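Local coordinates for protein neural cell adhesion molecule 1, 140 kDa isoform (Homo sapiens, PDB 2E3V) that probably mediates adhesion between cells at the membrane, here represented by its first fibronectin type III domain, at residues Ala43-Val48 with Val69-Leu74; Asp14-Tyr19 with Ala23-Asp28; Phe27-Ala32 with Leu39-Glu44. All coordinates share one frame; numbering follows the deposited sequence. Where two conformers were deposited one is given.

Interaction 1: Ala43-Val48 with Val69-Leu74; sequences AEWRAV and VTIVGL
The indole of W45 is covered on one face by I71, whose CG2 methyl stands 3.4 Å from W45 CE2. Measured to the centroid of the five-membered ring, I71 CG2 lies 3.6 Å away and 17° off the ring normal, so this is a CH-pi contact made squarely over the face. The other branch of I71 brings CD1 to 4.0 Å from W45 CE3 of the six-membered ring; the two side chains point in opposing directions. L74 reaches the pyrrole part of the same indole with one methyl, L74 CD2 being 3.6 Å from W45 NE1; this approach is oblique. Two residues before W45, A43 CB meets V69 CG2 at 4.3 Å, a looser apolar touch. W45 can lie against I71 because a chi1 of 62° folds the indole back over its own main chain, while I71 turns CG2 anti to its own N. Around them, V25 packs on V69 and I71, A23 lies against L74, and from strand 79-88 V82 touches I71 and L84 touches A43. The ring of H54 meets that of W45. Side chains alone join the segments here, one from each sheet, and the tryptophan packed between them belongs to the hydrophobic core of the fibronectin type III beta-sandwich.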
ATOM      1  N   ALA A  43       1.672   2.029  -4.457  1.00 36.02           N
ATOM      2  CA  ALA A  43       2.185   1.692  -3.144  1.00 35.76           C
ATOM      3  C   ALA A  43       3.705   1.664  -3.193  1.00 35.76           C
ATOM      4  O   ALA A  43       4.299   1.291  -4.212  1.00 34.70           O
ATOM      5  CB  ALA A  43       1.666   0.346  -2.707  1.00 36.36           C
ATOM      6  N   GLU A  44       4.331   2.076  -2.097  1.00 35.62           N
ATOM      7  CA  GLU A  44       5.782   1.982  -1.949  1.00 36.41           C
ATOM      8  C   GLU A  44       6.063   1.363  -0.594  1.00 35.52           C
ATOM      9  O   GLU A  44       5.359   1.640   0.369  1.00 34.98           O
ATOM     10  CB  GLU A  44       6.444   3.357  -2.049  1.00 36.31           C
ATOM     11  CG  GLU A  44       6.338   3.993  -3.429  1.00 39.13           C
ATOM     12  CD  GLU A  44       6.983   5.368  -3.501  1.00 39.61           C
ATOM     13  OE1 GLU A  44       7.714   5.631  -4.474  1.00 44.80           O
ATOM     14  OE2 GLU A  44       6.763   6.190  -2.588  1.00 44.95           O
ATOM     15  N   TRP A  45       7.077   0.511  -0.519  1.00 34.76           N
ATOM     16  CA  TRP A  45       7.429  -0.125   0.745  1.00 34.30           C
ATOM     17  C   TRP A  45       8.940  -0.313   0.805  1.00 34.01           C
ATOM     18  O   TRP A  45       9.620  -0.327  -0.223  1.00 33.68           O
ATOM     19  CB  TRP A  45       6.680  -1.454   0.940  1.00 34.42           C
ATOM     20  CG  TRP A  45       7.004  -2.474  -0.118  1.00 34.16           C
ATOM     21  CD1 TRP A  45       7.918  -3.491  -0.037  1.00 35.02           C
ATOM     22  CD2 TRP A  45       6.439  -2.542  -1.431  1.00 34.62           C
ATOM     23  NE1 TRP A  45       7.945  -4.194  -1.221  1.00 34.83           N
ATOM     24  CE2 TRP A  45       7.046  -3.632  -2.090  1.00 35.80           C
ATOM     25  CE3 TRP A  45       5.472  -1.785  -2.116  1.00 35.44           C
ATOM     26  CZ2 TRP A  45       6.719  -3.988  -3.405  1.00 35.47           C
ATOM     27  CZ3 TRP A  45       5.145  -2.144  -3.419  1.00 35.65           C
ATOM     28  CH2 TRP A  45       5.769  -3.235  -4.048  1.00 34.47           C
ATOM     29  N   ARG A  46       9.456  -0.435   2.016  1.00 33.62           N
ATOM     30  CA  ARG A  46      10.881  -0.561   2.214  1.00 33.73           C
ATOM     31  C   ARG A  46      11.167  -1.197   3.556  1.00 33.79           C
ATOM     32  O   ARG A  46      10.622  -0.777   4.587  1.00 33.52           O
ATOM     33  CB  ARG A  46      11.528   0.819   2.136  1.00 33.56           C
ATOM     34  CG  ARG A  46      13.020   0.808   2.263  1.00 33.31           C
ATOM     35  CD  ARG A  46      13.549   2.221   2.179  1.00 34.14           C
ATOM     36  NE  ARG A  46      13.150   3.021   3.339  1.00 33.41           N
ATOM     37  CZ  ARG A  46      13.510   4.287   3.530  1.00 34.09           C
ATOM     38  NH1 ARG A  46      14.273   4.907   2.635  1.00 32.57           N
ATOM     39  NH2 ARG A  46      13.111   4.930   4.619  1.00 34.54           N
ATOM     40  N   ALA A  47      12.026  -2.209   3.529  1.00 34.17           N
ATOM     41  CA  ALA A  47      12.421  -2.931   4.725  1.00 34.83           C
ATOM     42  C   ALA A  47      13.356  -2.117   5.598  1.00 35.53           C
ATOM     43  O   ALA A  47      14.102  -1.250   5.114  1.00 35.64           O
ATOM     44  CB  ALA A  47      13.092  -4.252   4.354  1.00 34.93           C
ATOM     45  N   VAL A  48      13.298  -2.412   6.891  1.00 36.08           N
ATOM     46  CA  VAL A  48      14.283  -1.945   7.845  1.00 36.99           C
ATOM     47  C   VAL A  48      15.663  -2.308   7.287  1.00 37.66           C
ATOM     48  O   VAL A  48      15.901  -3.455   6.890  1.00 37.84           O
ATOM     49  CB  VAL A  48      14.046  -2.624   9.218  1.00 36.77           C
ATOM     50  CG1 VAL A  48      15.328  -2.763  10.016  1.00 37.55           C
ATOM     51  CG2 VAL A  48      12.979  -1.880  10.003  1.00 36.26           C
ATOM     52  N   VAL A  69      -4.751  -2.724  -1.077  1.00 36.58           N
ATOM     53  CA  VAL A  69      -3.715  -3.181  -2.004  1.00 37.08           C
ATOM     54  C   VAL A  69      -2.897  -4.262  -1.294  1.00 37.13           C
ATOM     55  O   VAL A  69      -2.678  -4.199  -0.087  1.00 37.43           O
ATOM     56  CB  VAL A  69      -2.815  -2.025  -2.547  1.00 36.66           C
ATOM     57  CG1 VAL A  69      -3.660  -1.040  -3.360  1.00 36.40           C
ATOM     58  CG2 VAL A  69      -2.059  -1.318  -1.433  1.00 37.74           C
ATOM     59  N   THR A  70      -2.469  -5.268  -2.039  1.00 36.79           N
ATOM     60  CA  THR A  70      -1.683  -6.331  -1.459  1.00 36.75           C
ATOM     61  C   THR A  70      -0.266  -6.221  -1.985  1.00 36.44           C
ATOM     62  O   THR A  70      -0.041  -6.153  -3.192  1.00 36.33           O
ATOM     63  CB  THR A  70      -2.255  -7.716  -1.785  1.00 37.32           C
ATOM     64  OG1 THR A  70      -3.586  -7.796  -1.274  1.00 38.64           O
ATOM     65  CG2 THR A  70      -1.399  -8.833  -1.153  1.00 37.22           C
ATOM     66  N   ILE A  71       0.672  -6.177  -1.057  1.00 35.97           N
ATOM     67  CA  ILE A  71       2.086  -6.150  -1.385  1.00 36.09           C
ATOM     68  C   ILE A  71       2.580  -7.576  -1.267  1.00 35.94           C
ATOM     69  O   ILE A  71       2.252  -8.274  -0.305  1.00 35.75           O
ATOM     70  CB  ILE A  71       2.866  -5.242  -0.432  1.00 36.24           C
ATOM     71  CG1 ILE A  71       2.334  -3.809  -0.519  1.00 37.10           C
ATOM     72  CG2 ILE A  71       4.369  -5.321  -0.751  1.00 36.55           C
ATOM     73  CD1 ILE A  71       2.782  -2.932   0.609  1.00 38.04           C
ATOM     74  N   VAL A  72       3.351  -8.014  -2.256  1.00 35.98           N
ATOM     75  CA  VAL A  72       3.848  -9.387  -2.293  1.00 35.93           C
ATOM     76  C   VAL A  72       5.370  -9.411  -2.424  1.00 35.86           C
ATOM     77  O   VAL A  72       5.993  -8.371  -2.627  1.00 35.73           O
ATOM     78  CB  VAL A  72       3.185 -10.213  -3.438  1.00 36.08           C
ATOM     79  CG1 VAL A  72       1.649 -10.124  -3.349  1.00 36.69           C
ATOM     80  CG2 VAL A  72       3.680  -9.755  -4.812  1.00 36.05           C
ATOM     81  N   GLY A  73       5.954 -10.592  -2.273  1.00 35.68           N
ATOM     82  CA  GLY A  73       7.400 -10.775  -2.436  1.00 36.03           C
ATOM     83  C   GLY A  73       8.196 -10.229  -1.275  1.00 36.11           C
ATOM     84  O   GLY A  73       9.355  -9.832  -1.436  1.00 36.03           O
ATOM     85  N   LEU A  74       7.568 -10.214  -0.101  1.00 35.17           N
ATOM     86  CA  LEU A  74       8.212  -9.736   1.116  1.00 35.21           C
ATOM     87  C   LEU A  74       8.979 -10.844   1.830  1.00 35.16           C
ATOM     88  O   LEU A  74       8.769 -12.027   1.564  1.00 34.92           O
ATOM     89  CB  LEU A  74       7.170  -9.147   2.059  1.00 34.84           C
ATOM     90  CG  LEU A  74       6.308  -8.031   1.472  1.00 35.47           C
ATOM     91  CD1 LEU A  74       5.266  -7.600   2.488  1.00 34.58           C
ATOM     92  CD2 LEU A  74       7.177  -6.857   1.029  1.00 35.95           C
TER

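Interaction 2: Asp14-Tyr19 with Ala23-Asp28; sequences DQVEPY and AQVQFD
Strands 14-18 and 23-28 run antiparallel at 171°, their axes 4.5 Å apart at closest, with Q15-Q26 and E17-Q24 as hydrogen-bonded pairs and V16-V25 and P18-A23 as non-hydrogen-bonded ones. Q26 N donates to Q15 O (2.7 Å), approaching almost head-on to the carbonyl, and E17 N donates to Q24 O (2.8 Å), with Q24 N returning a bond to E17 O. Q26 O is gripped twice, by D14 N at 2.7 Å and by Q15 N at 3.3 Å: D14 and Q15 both face Q26, a classic beta bulge. On the face of the valines, V16 CG2 lies 4.2 Å from V25 CG2 and V16 CG1 leans on A23 CB; F101 backs V16, P18 and A23. Across the other face the side chains of Q15 and Q26 run alongside each other, their amide planes 47° apart. Extended by its trans chi1 (-179°), Q15 reaches E17 OE2 through NE2 (2.7 Å), doubtfully, since E17 has two conformers. Next to the bulge, D14 OD2 and D28 OD1 are 2.5 Å apart in nearly coplanar carboxylates; D14 OD1 is hydrogen-bonded to S12 OG. This is a bulged beta hairpin edging the three-stranded sheet of the fibronectin type III fold.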
ATOM      1  N   ASP A  14      -4.981   2.557   7.199  1.00 34.96           N
ATOM      2  CA  ASP A  14      -5.754   2.360   8.426  1.00 35.68           C
ATOM      3  C   ASP A  14      -5.573   1.019   9.099  1.00 35.44           C
ATOM      4  O   ASP A  14      -5.842   0.868  10.296  1.00 35.08           O
ATOM      5  CB  ASP A  14      -7.232   2.570   8.109  1.00 35.43           C
ATOM      6  CG  ASP A  14      -7.516   3.980   7.662  1.00 36.77           C
ATOM      7  OD1 ASP A  14      -6.911   4.911   8.237  1.00 35.31           O
ATOM      8  OD2 ASP A  14      -8.317   4.157   6.727  1.00 37.42           O
ATOM      9  N   GLN A  15      -5.160   0.038   8.313  1.00 35.57           N
ATOM     10  CA  GLN A  15      -4.961  -1.304   8.813  1.00 36.22           C
ATOM     11  C   GLN A  15      -4.089  -2.085   7.843  1.00 36.35           C
ATOM     12  O   GLN A  15      -4.320  -2.068   6.628  1.00 36.68           O
ATOM     13  CB  GLN A  15      -6.305  -2.010   8.987  1.00 35.78           C
ATOM     14  CG  GLN A  15      -6.191  -3.429   9.524  1.00 36.61           C
ATOM     15  CD  GLN A  15      -7.527  -4.104   9.701  1.00 36.56           C
ATOM     16  OE1 GLN A  15      -8.582  -3.548   9.373  1.00 36.45           O
ATOM     17  NE2 GLN A  15      -7.494  -5.322  10.232  1.00 37.20           N
ATOM     18  N   VAL A  16      -3.076  -2.753   8.381  1.00 36.34           N
ATOM     19  CA  VAL A  16      -2.278  -3.661   7.583  1.00 37.01           C
ATOM     20  C   VAL A  16      -2.392  -5.041   8.197  1.00 37.05           C
ATOM     21  O   VAL A  16      -2.241  -5.203   9.413  1.00 36.64           O
ATOM     22  CB  VAL A  16      -0.788  -3.241   7.500  1.00 37.23           C
ATOM     23  CG1 VAL A  16       0.003  -4.236   6.665  1.00 37.93           C
ATOM     24  CG2 VAL A  16      -0.663  -1.844   6.909  1.00 38.61           C
ATOM     25  N   GLU A  17      -2.692  -6.024   7.351  1.00 36.93           N
ATOM     26  CA  GLU A  17      -2.686  -7.407   7.771  1.00 37.05           C
ATOM     27  C   GLU A  17      -1.492  -8.081   7.121  1.00 36.94           C
ATOM     28  O   GLU A  17      -1.522  -8.374   5.924  1.00 36.84           O
ATOM     29  CB  GLU A  17      -4.008  -8.126   7.444  1.00 37.38           C
ATOM     30  CG  GLU A  17      -5.186  -7.611   8.271  1.00 38.66           C
ATOM     31  CD  GLU A  17      -4.939  -7.687   9.776  0.50 40.18           C
ATOM     32  OE1 GLU A  17      -4.516  -8.759  10.264  0.50 41.26           O
ATOM     33  OE2 GLU A  17      -5.170  -6.673  10.473  0.50 40.21           O
ATOM     34  N   PRO A  18      -0.417  -8.285   7.903  1.00 36.91           N
ATOM     35  CA  PRO A  18       0.755  -8.921   7.343  1.00 36.60           C
ATOM     36  C   PRO A  18       0.710 -10.444   7.438  1.00 36.65           C
ATOM     37  O   PRO A  18       0.178 -11.003   8.402  1.00 36.11           O
ATOM     38  CB  PRO A  18       1.889  -8.368   8.206  1.00 36.88           C
ATOM     39  CG  PRO A  18       1.274  -8.152   9.544  1.00 36.72           C
ATOM     40  CD  PRO A  18      -0.223  -7.927   9.325  1.00 36.94           C
ATOM     41  N   TYR A  19       1.243 -11.096   6.413  1.00 36.43           N
ATOM     42  CA  TYR A  19       1.410 -12.537   6.411  1.00 36.64           C
ATOM     43  C   TYR A  19       2.910 -12.765   6.326  1.00 36.16           C
ATOM     44  O   TYR A  19       3.661 -11.881   6.723  1.00 36.00           O
ATOM     45  CB  TYR A  19       0.594 -13.168   5.288  1.00 37.53           C
ATOM     46  CG  TYR A  19      -0.872 -12.863   5.496  1.00 38.16           C
ATOM     47  CD1 TYR A  19      -1.641 -13.636   6.361  1.00 38.92           C
ATOM     48  CD2 TYR A  19      -1.470 -11.765   4.878  1.00 38.82           C
ATOM     49  CE1 TYR A  19      -2.983 -13.345   6.583  1.00 39.78           C
ATOM     50  CE2 TYR A  19      -2.812 -11.462   5.095  1.00 39.85           C
ATOM     51  CZ  TYR A  19      -3.562 -12.262   5.948  1.00 40.00           C
ATOM     52  OH  TYR A  19      -4.894 -11.986   6.166  1.00 40.86           O
ATOM     53  N   ALA A  23       1.455  -8.662   2.424  1.00 35.78           N
ATOM     54  CA  ALA A  23       0.765  -7.784   3.355  1.00 36.40           C
ATOM     55  C   ALA A  23      -0.422  -7.129   2.667  1.00 36.64           C
ATOM     56  O   ALA A  23      -0.310  -6.615   1.548  1.00 36.88           O
ATOM     57  CB  ALA A  23       1.701  -6.728   3.897  1.00 36.07           C
ATOM     58  N   GLN A  24      -1.559  -7.163   3.339  1.00 36.89           N
ATOM     59  CA  GLN A  24      -2.751  -6.513   2.823  1.00 37.45           C
ATOM     60  C   GLN A  24      -2.825  -5.162   3.490  1.00 37.36           C
ATOM     61  O   GLN A  24      -2.866  -5.075   4.721  1.00 38.30           O
ATOM     62  CB  GLN A  24      -3.989  -7.349   3.110  1.00 37.48           C
ATOM     63  CG  GLN A  24      -4.068  -8.630   2.277  1.00 40.83           C
ATOM     64  CD  GLN A  24      -5.365  -9.356   2.515  1.00 44.53           C
ATOM     65  OE1 GLN A  24      -5.765  -9.578   3.662  1.00 46.35           O
ATOM     66  NE2 GLN A  24      -6.051  -9.714   1.433  1.00 46.73           N
ATOM     67  N   VAL A  25      -2.805  -4.110   2.680  1.00 37.05           N
ATOM     68  CA  VAL A  25      -2.782  -2.747   3.196  1.00 36.82           C
ATOM     69  C   VAL A  25      -4.113  -2.076   2.901  1.00 36.58           C
ATOM     70  O   VAL A  25      -4.458  -1.870   1.731  1.00 36.53           O
ATOM     71  CB  VAL A  25      -1.645  -1.912   2.556  1.00 36.67           C
ATOM     72  CG1 VAL A  25      -1.683  -0.473   3.078  1.00 37.87           C
ATOM     73  CG2 VAL A  25      -0.274  -2.560   2.835  1.00 37.46           C
ATOM     74  N   GLN A  26      -4.854  -1.759   3.961  1.00 36.25           N
ATOM     75  CA  GLN A  26      -6.129  -1.069   3.831  1.00 35.71           C
ATOM     76  C   GLN A  26      -6.006   0.396   4.150  1.00 35.86           C
ATOM     77  O   GLN A  26      -5.366   0.791   5.128  1.00 35.00           O
ATOM     78  CB  GLN A  26      -7.221  -1.699   4.683  1.00 36.11           C
ATOM     79  CG  GLN A  26      -7.920  -2.859   3.989  1.00 35.89           C
ATOM     80  CD  GLN A  26      -9.059  -3.405   4.812  1.00 35.67           C
ATOM     81  OE1 GLN A  26     -10.207  -3.465   4.349  1.00 36.88           O
ATOM     82  NE2 GLN A  26      -8.766  -3.762   6.057  1.00 33.43           N
ATOM     83  N   PHE A  27      -6.669   1.196   3.328  1.00 35.79           N
ATOM     84  CA  PHE A  27      -6.575   2.630   3.422  1.00 36.16           C
ATOM     85  C   PHE A  27      -7.927   3.252   3.136  1.00 36.76           C
ATOM     86  O   PHE A  27      -8.852   2.593   2.634  1.00 36.19           O
ATOM     87  CB  PHE A  27      -5.565   3.134   2.374  1.00 36.43           C
ATOM     88  CG  PHE A  27      -5.967   2.813   0.952  1.00 36.42           C
ATOM     89  CD1 PHE A  27      -6.762   3.693   0.221  1.00 36.61           C
ATOM     90  CD2 PHE A  27      -5.567   1.621   0.357  1.00 37.11           C
ATOM     91  CE1 PHE A  27      -7.144   3.380  -1.089  1.00 36.72           C
ATOM     92  CE2 PHE A  27      -5.949   1.306  -0.950  1.00 38.28           C
ATOM     93  CZ  PHE A  27      -6.734   2.187  -1.669  1.00 37.00           C
ATOM     94  N   ASP A  28      -8.044   4.526   3.470  1.00 37.32           N
ATOM     95  CA  ASP A  28      -9.215   5.271   3.091  1.00 38.30           C
ATOM     96  C   ASP A  28      -8.747   6.371   2.166  1.00 39.32           C
ATOM     97  O   ASP A  28      -7.606   6.833   2.251  1.00 38.30           O
ATOM     98  CB  ASP A  28      -9.980   5.817   4.310  1.00 37.41           C
ATOM     99  CG  ASP A  28      -9.215   6.883   5.075  1.00 38.19           C
ATOM    100  OD1 ASP A  28      -8.603   6.538   6.102  1.00 37.82           O
ATOM    101  OD2 ASP A  28      -9.243   8.066   4.669  1.00 37.17           O
TER

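Interaction 3: Phe27-Ala32 with Leu39-Glu44; sequences FDEPEA and LKYKAE
F27 and Y41 meet because their first torsions turn both rings into the interior: F27 holds CG between its backbone N and carbonyl carbon (chi1 61°), whereas Y41 places CG anti to its own carbonyl carbon (chi1 -66°). The rings form an edge-to-face pair with centroids 4.6 Å apart and planes inclined at 56°, tilted well away from a perpendicular T. F27 supplies the edge. Its CZ stands over the centre of the tyrosine ring, 3.6 Å above the plane, and its CE1 comes 3.4 Å from Y41 CE1. The two leading carbons of the phenylalanine thus rest on the tyrosine face, CZ centrally and CE1 towards the hydroxyl side, where F27 CE1 is 3.7 Å from Y41 OH. Y41 OH in turn lies near the plane of the F27 ring, at its edge.

A second side chain reaches the hydroxyl end of Y41. E29 is folded over beyond CG, and its aliphatic part lies at the edge of the tyrosine ring, E29 CG being 3.7 Å from Y41 OH. The glutamate meets Y41 through CB and CG, its carboxylate standing nearly perpendicular to the ring.

The pair bridges the two sheets of the sandwich, F27 coming from strand 23-28 and Y41 from strand 38-47. L84 of strand 79-88 touches F27, and A86 touches both E29 and Y41. P11, from the N-terminal loop, packs on F27 and E29, while helix 60-64 lies against Y41 through A60 and A63.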
ATOM      1  N   PHE A  27      -6.669   1.196   3.328  1.00 35.79           N
ATOM      2  CA  PHE A  27      -6.575   2.630   3.422  1.00 36.16           C
ATOM      3  C   PHE A  27      -7.927   3.252   3.136  1.00 36.76           C
ATOM      4  O   PHE A  27      -8.852   2.593   2.634  1.00 36.19           O
ATOM      5  CB  PHE A  27      -5.565   3.134   2.374  1.00 36.43           C
ATOM      6  CG  PHE A  27      -5.967   2.813   0.952  1.00 36.42           C
ATOM      7  CD1 PHE A  27      -6.762   3.693   0.221  1.00 36.61           C
ATOM      8  CD2 PHE A  27      -5.567   1.621   0.357  1.00 37.11           C
ATOM      9  CE1 PHE A  27      -7.144   3.380  -1.089  1.00 36.72           C
ATOM     10  CE2 PHE A  27      -5.949   1.306  -0.950  1.00 38.28           C
ATOM     11  CZ  PHE A  27      -6.734   2.187  -1.669  1.00 37.00           C
ATOM     12  N   ASP A  28      -8.044   4.526   3.470  1.00 37.32           N
ATOM     13  CA  ASP A  28      -9.215   5.271   3.091  1.00 38.30           C
ATOM     14  C   ASP A  28      -8.747   6.371   2.166  1.00 39.32           C
ATOM     15  O   ASP A  28      -7.606   6.833   2.251  1.00 38.30           O
ATOM     16  CB  ASP A  28      -9.980   5.817   4.310  1.00 37.41           C
ATOM     17  CG  ASP A  28      -9.215   6.883   5.075  1.00 38.19           C
ATOM     18  OD1 ASP A  28      -8.603   6.538   6.102  1.00 37.82           O
ATOM     19  OD2 ASP A  28      -9.243   8.066   4.669  1.00 37.17           O
ATOM     20  N   GLU A  29      -9.647   6.782   1.287  1.00 40.95           N
ATOM     21  CA  GLU A  29      -9.393   7.839   0.329  1.00 42.82           C
ATOM     22  C   GLU A  29     -10.736   8.521   0.073  1.00 43.63           C
ATOM     23  O   GLU A  29     -11.744   7.826  -0.055  1.00 43.81           O
ATOM     24  CB  GLU A  29      -8.843   7.217  -0.955  1.00 42.82           C
ATOM     25  CG  GLU A  29      -8.605   8.172  -2.109  1.00 44.59           C
ATOM     26  CD  GLU A  29      -7.437   9.106  -1.893  1.00 47.12           C
ATOM     27  OE1 GLU A  29      -6.671   8.898  -0.933  1.00 48.93           O
ATOM     28  OE2 GLU A  29      -7.284  10.060  -2.684  1.00 48.29           O
ATOM     29  N   PRO A  30     -10.767   9.869   0.003  1.00 44.75           N
ATOM     30  CA  PRO A  30     -12.057  10.532  -0.232  1.00 45.73           C
ATOM     31  C   PRO A  30     -12.767  10.062  -1.504  1.00 46.79           C
ATOM     32  O   PRO A  30     -12.114   9.688  -2.490  1.00 46.32           O
ATOM     33  CB  PRO A  30     -11.670  12.007  -0.347  1.00 45.70           C
ATOM     34  CG  PRO A  30     -10.437  12.117   0.478  1.00 45.77           C
ATOM     35  CD  PRO A  30      -9.685  10.859   0.151  1.00 44.60           C
ATOM     36  N   GLU A  31     -14.099  10.057  -1.457  1.00 47.89           N
ATOM     37  CA  GLU A  31     -14.916   9.649  -2.601  1.00 49.30           C
ATOM     38  C   GLU A  31     -14.743  10.651  -3.741  1.00 50.03           C
ATOM     39  O   GLU A  31     -14.691  11.863  -3.507  1.00 50.28           O
ATOM     40  CB  GLU A  31     -16.402   9.523  -2.218  1.00 49.25           C
ATOM     41  CG  GLU A  31     -16.711   8.523  -1.079  1.00 50.05           C
ATOM     42  CD  GLU A  31     -16.339   7.072  -1.396  1.00 51.34           C
ATOM     43  OE1 GLU A  31     -16.183   6.733  -2.591  1.00 52.78           O
ATOM     44  OE2 GLU A  31     -16.206   6.263  -0.446  1.00 49.47           O
ATOM     45  N   ALA A  32     -14.638  10.132  -4.964  1.00 51.00           N
ATOM     46  CA  ALA A  32     -14.457  10.952  -6.164  1.00 51.88           C
ATOM     47  C   ALA A  32     -15.597  11.955  -6.325  1.00 52.38           C
ATOM     48  O   ALA A  32     -16.766  11.624  -6.105  1.00 52.63           O
ATOM     49  CB  ALA A  32     -14.340  10.068  -7.403  1.00 51.88           C
ATOM     50  N   LEU A  39      -7.858   6.909 -10.648  1.00 37.00           N
ATOM     51  CA  LEU A  39      -7.601   5.904 -11.675  1.00 36.05           C
ATOM     52  C   LEU A  39      -6.779   4.735 -11.154  1.00 35.42           C
ATOM     53  O   LEU A  39      -7.101   3.580 -11.417  1.00 34.87           O
ATOM     54  CB  LEU A  39      -6.916   6.539 -12.891  1.00 36.64           C
ATOM     55  CG  LEU A  39      -7.673   7.697 -13.558  1.00 36.79           C
ATOM     56  CD1 LEU A  39      -6.858   8.224 -14.727  1.00 37.26           C
ATOM     57  CD2 LEU A  39      -9.065   7.282 -14.019  1.00 37.73           C
ATOM     58  N   LYS A  40      -5.726   5.046 -10.404  1.00 34.92           N
ATOM     59  CA  LYS A  40      -4.815   4.042  -9.893  1.00 34.82           C
ATOM     60  C   LYS A  40      -4.277   4.439  -8.526  1.00 35.01           C
ATOM     61  O   LYS A  40      -4.426   5.584  -8.103  1.00 34.51           O
ATOM     62  CB  LYS A  40      -3.610   3.904 -10.837  1.00 34.41           C
ATOM     63  CG  LYS A  40      -3.931   3.666 -12.312  1.00 34.94           C
ATOM     64  CD  LYS A  40      -4.493   2.280 -12.557  1.00 33.86           C
ATOM     65  CE  LYS A  40      -4.862   2.108 -14.023  1.00 34.46           C
ATOM     66  NZ  LYS A  40      -5.349   0.729 -14.291  1.00 34.44           N
ATOM     67  N   TYR A  41      -3.639   3.480  -7.858  1.00 35.13           N
ATOM     68  CA  TYR A  41      -2.896   3.741  -6.628  1.00 35.64           C
ATOM     69  C   TYR A  41      -1.489   3.225  -6.835  1.00 35.35           C
ATOM     70  O   TYR A  41      -1.276   2.260  -7.572  1.00 35.25           O
ATOM     71  CB  TYR A  41      -3.506   3.031  -5.414  1.00 35.68           C
ATOM     72  CG  TYR A  41      -4.862   3.554  -5.040  1.00 36.42           C
ATOM     73  CD1 TYR A  41      -4.990   4.682  -4.229  1.00 36.00           C
ATOM     74  CD2 TYR A  41      -6.015   2.930  -5.497  1.00 36.58           C
ATOM     75  CE1 TYR A  41      -6.241   5.177  -3.887  1.00 37.25           C
ATOM     76  CE2 TYR A  41      -7.270   3.417  -5.164  1.00 37.34           C
ATOM     77  CZ  TYR A  41      -7.370   4.538  -4.359  1.00 37.40           C
ATOM     78  OH  TYR A  41      -8.599   5.023  -4.023  1.00 37.96           O
ATOM     79  N   LYS A  42      -0.536   3.889  -6.199  1.00 35.53           N
ATOM     80  CA  LYS A  42       0.845   3.446  -6.216  1.00 35.84           C
ATOM     81  C   LYS A  42       1.268   3.252  -4.771  1.00 36.33           C
ATOM     82  O   LYS A  42       1.179   4.178  -3.952  1.00 36.91           O
ATOM     83  CB  LYS A  42       1.748   4.453  -6.923  1.00 36.23           C
ATOM     84  CG  LYS A  42       3.193   3.949  -7.098  1.00 35.57           C
ATOM     85  CD  LYS A  42       4.041   4.935  -7.869  1.00 37.37           C
ATOM     86  CE  LYS A  42       5.406   4.343  -8.157  1.00 38.27           C
ATOM     87  NZ  LYS A  42       6.313   5.250  -8.939  1.00 40.54           N
ATOM     88  N   ALA A  43       1.672   2.029  -4.457  1.00 36.02           N
ATOM     89  CA  ALA A  43       2.185   1.692  -3.144  1.00 35.76           C
ATOM     90  C   ALA A  43       3.705   1.664  -3.193  1.00 35.76           C
ATOM     91  O   ALA A  43       4.299   1.291  -4.212  1.00 34.70           O
ATOM     92  CB  ALA A  43       1.666   0.346  -2.707  1.00 36.36           C
ATOM     93  N   GLU A  44       4.331   2.076  -2.097  1.00 35.62           N
ATOM     94  CA  GLU A  44       5.782   1.982  -1.949  1.00 36.41           C
ATOM     95  C   GLU A  44       6.063   1.363  -0.594  1.00 35.52           C
ATOM     96  O   GLU A  44       5.359   1.640   0.369  1.00 34.98           O
ATOM     97  CB  GLU A  44       6.444   3.357  -2.049  1.00 36.31           C
ATOM     98  CG  GLU A  44       6.338   3.993  -3.429  1.00 39.13           C
ATOM     99  CD  GLU A  44       6.983   5.368  -3.501  1.00 39.61           C
ATOM    100  OE1 GLU A  44       7.714   5.631  -4.474  1.00 44.80           O
ATOM    101  OE2 GLU A  44       6.763   6.190  -2.588  1.00 44.95           O
TER

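From the N terminus, interaction 2 first closes the short turn between strands 12-18 and 23-28 into a hairpin within one sheet. Interaction 3 begins at the end of that hairpin's second strand, sharing F27 and D28 with it, and spans the loop that carries the chain over to strand 38-47 in the other sheet. Interaction 1 starts on the same strand, sharing A43 and E44 with interaction 3, and closes the longer excursion through strand 54-59 and helix 60-64 back to strand 68-71. Interactions 2 and 1 are in series; interaction 3 overlaps both; none nests. Strand 68-71 lies beside strand 23-28: V69 O is 2.8 Å from V25 N, probably hydrogen-bonded, joining interactions 1 and 2.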